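Local coordinates for protein glutathione transferase (Leptospira interrogans serovar Lai, PDB 3UBK) that binds glutathione and probably transfers it to electrophilic substrates, as glutathione transferases generally do, at residues N13-E24 and F151-H161. Sequence-based numbering, arbitrary orientation. Where two conformers were deposited one is given.
Sequences NYVNKVKLGILE and FTLADCSGFAH
The first helix of the thioredoxin-like N-terminal domain packs here on a helix of the all-helical C-terminal domain, the domain interface of the glutathione transferase fold: Lys17 and Ala160 interlock as knobs into holes where the axes of 13-24 and 153-161 approach to 8.0 Å, their N-to-C directions 137° apart, roughly antiparallel but well splayed. Ala160 CB lies against the helical bond from Lys17 N to Asn13 O, 3.4 Å from both atoms. Lys17 puts CG anti to its backbone N (chi1 169°) and runs extended over Cys156, Lys17 CE 3.3 Å from Ser157 OG. Leu20 CD1 fits against Cys156 O and the edge of the Phe159 ring. At one end His161 CE1 lies 3.4 Å from Tyr14 CE2, a T-shaped pair with planes at 62°. Glu100 OE2 takes both Lys17 NZ, which also bonds the glutathione-site residue Ser64, and His161 NE2. At the other, Glu24 CG lies 3.5 Å over the centre of Phe151, a CH-pi contact, while the carboxylate stacks nearly parallel to the ring and salt-bridges Lys195. Asp155 CB covers the opposite face. Water links Asn16 ND2 to Ala160 O. Helix 86-111 flanks the Tyr14-His161 end, helix 185-193 touches Phe151, and strand 29-32 backs Val15 and Ile22.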
loop_
_atom_site.group_PDB
_atom_site.type_symbol
_atom_site.label_atom_id
_atom_site.label_comp_id
_atom_site.label_asym_id
_atom_site.label_seq_id
_atom_site.Cartn_x
_atom_site.Cartn_y
_atom_site.Cartn_z
ATOM N N ASN A 13 8.389 7.575 10.266
ATOM C CA ASN A 13 8.686 6.174 9.994
ATOM C C ASN A 13 8.704 5.806 8.496
ATOM O O ASN A 13 9.420 4.883 8.086
ATOM C CB ASN A 13 7.811 5.219 10.815
ATOM C CG ASN A 13 6.356 5.638 10.863
ATOM O OD1 ASN A 13 5.472 4.785 10.954
ATOM N ND2 ASN A 13 6.095 6.945 10.799
ATOM N N TYR A 14 7.936 6.528 7.684
ATOM C CA TYR A 14 7.957 6.311 6.234
ATOM C C TYR A 14 9.255 6.810 5.601
ATOM O O TYR A 14 9.765 6.199 4.670
ATOM C CB TYR A 14 6.725 6.941 5.569
ATOM C CG TYR A 14 5.477 6.195 6.001
ATOM C CD1 TYR A 14 4.750 6.600 7.114
ATOM C CD2 TYR A 14 5.075 5.041 5.341
ATOM C CE1 TYR A 14 3.622 5.892 7.534
ATOM C CE2 TYR A 14 3.950 4.333 5.752
ATOM C CZ TYR A 14 3.231 4.766 6.854
ATOM O OH TYR A 14 2.123 4.066 7.285
ATOM N N VAL A 15 9.786 7.915 6.111
ATOM C CA VAL A 15 11.108 8.382 5.686
ATOM C C VAL A 15 12.131 7.323 6.077
ATOM O O VAL A 15 12.983 6.910 5.274
ATOM C CB VAL A 15 11.457 9.760 6.344
ATOM C CG1 VAL A 15 12.918 10.131 6.111
ATOM C CG2 VAL A 15 10.534 10.843 5.812
ATOM N N ASN A 16 12.026 6.842 7.308
ATOM C CA ASN A 16 12.992 5.887 7.809
ATOM C C ASN A 16 12.941 4.562 7.072
ATOM O O ASN A 16 13.978 3.945 6.843
ATOM C CB ASN A 16 12.843 5.697 9.321
ATOM C CG ASN A 16 13.315 6.909 10.078
ATOM O OD1 ASN A 16 14.062 7.719 9.535
ATOM N ND2 ASN A 16 12.872 7.060 11.312
ATOM N N LYS A 17 11.737 4.117 6.715
ATOM C CA LYS A 17 11.585 2.947 5.856
ATOM C C LYS A 17 12.461 3.071 4.588
ATOM O O LYS A 17 13.193 2.150 4.224
ATOM C CB LYS A 17 10.105 2.781 5.483
ATOM C CG LYS A 17 9.797 1.767 4.374
ATOM C CD LYS A 17 8.317 1.948 3.980
ATOM C CE LYS A 17 7.865 1.075 2.839
ATOM N NZ LYS A 17 6.513 1.570 2.375
ATOM N N VAL A 18 12.376 4.209 3.913
ATOM C CA VAL A 18 13.156 4.438 2.687
ATOM C C VAL A 18 14.663 4.523 2.990
ATOM O O VAL A 18 15.510 3.947 2.286
ATOM C CB VAL A 18 12.692 5.720 1.950
ATOM C CG1 VAL A 18 13.672 6.090 0.833
ATOM C CG2 VAL A 18 11.257 5.546 1.381
ATOM N N LYS A 19 14.990 5.226 4.062
ATOM C CA LYS A 19 16.377 5.425 4.476
ATOM C C LYS A 19 17.088 4.095 4.763
ATOM O O LYS A 19 18.264 3.911 4.416
ATOM C CB LYS A 19 16.361 6.321 5.722
ATOM C CG LYS A 19 17.586 7.128 5.978
ATOM C CD LYS A 19 17.268 8.238 6.986
ATOM C CE LYS A 19 18.513 8.614 7.754
ATOM N NZ LYS A 19 18.270 9.728 8.721
ATOM N N LEU A 20 16.387 3.163 5.410
ATOM C CA LEU A 20 16.940 1.843 5.664
ATOM C C LEU A 20 17.380 1.131 4.373
ATOM O O LEU A 20 18.445 0.476 4.323
ATOM C CB LEU A 20 15.916 0.970 6.413
ATOM C CG LEU A 20 15.672 1.287 7.888
ATOM C CD1 LEU A 20 14.323 0.695 8.396
ATOM C CD2 LEU A 20 16.850 0.794 8.733
ATOM N N GLY A 21 16.553 1.239 3.337
ATOM C CA GLY A 21 16.851 0.610 2.047
ATOM C C GLY A 21 18.036 1.267 1.364
ATOM O O GLY A 21 18.913 0.582 0.857
ATOM N N ILE A 22 18.063 2.598 1.356
ATOM C CA ILE A 22 19.183 3.351 0.774
ATOM C C ILE A 22 20.504 3.003 1.472
ATOM O O ILE A 22 21.517 2.732 0.816
ATOM C CB ILE A 22 18.928 4.876 0.857
ATOM C CG1 ILE A 22 17.838 5.303 -0.141
ATOM C CG2 ILE A 22 20.219 5.684 0.588
ATOM C CD1 ILE A 22 17.283 6.752 0.089
ATOM N N LEU A 23 20.493 3.015 2.802
ATOM C CA LEU A 23 21.698 2.741 3.586
ATOM C C LEU A 23 22.187 1.324 3.378
ATOM O O LEU A 23 23.389 1.087 3.264
ATOM C CB LEU A 23 21.433 2.964 5.079
ATOM C CG LEU A 23 21.300 4.443 5.442
ATOM C CD1 LEU A 23 20.810 4.593 6.894
ATOM C CD2 LEU A 23 22.655 5.150 5.206
ATOM N N GLU A 24 21.256 0.376 3.333
ATOM C CA GLU A 24 21.643 -1.020 3.236
ATOM C C GLU A 24 22.317 -1.363 1.902
ATOM O O GLU A 24 23.231 -2.201 1.869
ATOM C CB GLU A 24 20.441 -1.929 3.499
ATOM C CG GLU A 24 20.835 -3.364 3.786
ATOM C CD GLU A 24 21.512 -3.538 5.152
ATOM O OE1 GLU A 24 21.451 -2.624 6.006
ATOM O OE2 GLU A 24 22.085 -4.613 5.373
ATOM N N PHE A 151 18.287 -9.464 4.064
ATOM C CA PHE A 151 17.586 -8.187 4.221
ATOM C C PHE A 151 16.665 -8.002 3.004
ATOM O O PHE A 151 17.070 -8.285 1.880
ATOM C CB PHE A 151 18.631 -7.077 4.257
ATOM C CG PHE A 151 18.080 -5.703 4.573
ATOM C CD1 PHE A 151 17.427 -4.951 3.596
ATOM C CD2 PHE A 151 18.260 -5.147 5.828
ATOM C CE1 PHE A 151 16.962 -3.694 3.872
ATOM C CE2 PHE A 151 17.801 -3.879 6.109
ATOM C CZ PHE A 151 17.148 -3.148 5.135
ATOM N N THR A 152 15.423 -7.574 3.223
ATOM C CA THR A 152 14.506 -7.294 2.109
ATOM C C THR A 152 13.713 -6.053 2.396
ATOM O O THR A 152 13.879 -5.430 3.444
ATOM C CB THR A 152 13.467 -8.408 1.896
ATOM O OG1 THR A 152 12.602 -8.464 3.039
ATOM C CG2 THR A 152 14.141 -9.752 1.686
ATOM N N LEU A 153 12.815 -5.714 1.474
ATOM C CA LEU A 153 11.871 -4.613 1.675
ATOM C C LEU A 153 11.125 -4.761 3.008
ATOM O O LEU A 153 10.795 -3.773 3.676
ATOM C CB LEU A 153 10.825 -4.625 0.539
ATOM C CG LEU A 153 9.636 -3.682 0.793
ATOM C CD1 LEU A 153 10.107 -2.228 0.675
ATOM C CD2 LEU A 153 8.462 -3.948 -0.164
ATOM N N ALA A 154 10.799 -5.989 3.370
ATOM C CA ALA A 154 10.023 -6.186 4.591
ATOM C C ALA A 154 10.797 -5.738 5.850
ATOM O O ALA A 154 10.189 -5.397 6.863
ATOM C CB ALA A 154 9.571 -7.636 4.709
ATOM N N ASP A 155 12.130 -5.720 5.781
ATOM C CA ASP A 155 12.925 -5.225 6.919
ATOM C C ASP A 155 12.895 -3.710 6.994
ATOM O O ASP A 155 12.982 -3.140 8.071
ATOM C CB ASP A 155 14.370 -5.740 6.862
ATOM C CG ASP A 155 14.446 -7.239 7.028
ATOM O OD1 ASP A 155 14.254 -7.710 8.167
ATOM O OD2 ASP A 155 14.691 -7.948 6.030
ATOM N N CYS A 156 12.787 -3.050 5.846
ATOM C CA CYS A 156 12.649 -1.596 5.848
ATOM C C CYS A 156 11.339 -1.218 6.533
ATOM O O CYS A 156 11.299 -0.357 7.415
ATOM C CB CYS A 156 12.658 -1.060 4.422
ATOM S SG CYS A 156 14.163 -1.492 3.481
ATOM N N SER A 157 10.253 -1.850 6.119
ATOM C CA SER A 157 8.957 -1.605 6.735
ATOM C C SER A 157 8.941 -2.095 8.183
ATOM O O SER A 157 8.494 -1.398 9.086
ATOM C CB SER A 157 7.851 -2.283 5.925
ATOM O OG SER A 157 7.684 -1.632 4.682
ATOM N N GLY A 158 9.452 -3.303 8.399
ATOM C CA GLY A 158 9.459 -3.873 9.743
ATOM C C GLY A 158 10.209 -3.025 10.765
ATOM O O GLY A 158 9.653 -2.639 11.804
ATOM N N PHE A 159 11.473 -2.719 10.478
ATOM C CA PHE A 159 12.285 -2.000 11.451
ATOM C C PHE A 159 11.800 -0.568 11.627
ATOM O O PHE A 159 11.750 -0.050 12.742
ATOM C CB PHE A 159 13.772 -2.019 11.068
ATOM C CG PHE A 159 14.677 -1.497 12.155
ATOM C CD1 PHE A 159 15.096 -2.327 13.184
ATOM C CD2 PHE A 159 15.107 -0.181 12.145
ATOM C CE1 PHE A 159 15.923 -1.855 14.189
ATOM C CE2 PHE A 159 15.934 0.305 13.150
ATOM C CZ PHE A 159 16.341 -0.528 14.171
ATOM N N ALA A 160 11.449 0.077 10.518
ATOM C CA ALA A 160 10.957 1.441 10.562
ATOM C C ALA A 160 9.639 1.574 11.352
ATOM O O ALA A 160 9.515 2.442 12.210
ATOM C CB ALA A 160 10.784 1.970 9.151
ATOM N N HIS A 161 8.665 0.712 11.070
ATOM C CA HIS A 161 7.328 0.854 11.662
ATOM C C HIS A 161 7.196 0.210 13.044
ATOM O O HIS A 161 6.608 0.783 13.956
ATOM C CB HIS A 161 6.259 0.264 10.735
ATOM C CG HIS A 161 6.107 0.997 9.441
ATOM N ND1 HIS A 161 5.899 2.359 9.375
ATOM C CD2 HIS A 161 6.105 0.555 8.160
ATOM C CE1 HIS A 161 5.796 2.726 8.110
ATOM N NE2 HIS A 161 5.908 1.648 7.352
HETATM O O HOH W 1 11.320 4.660 12.404
#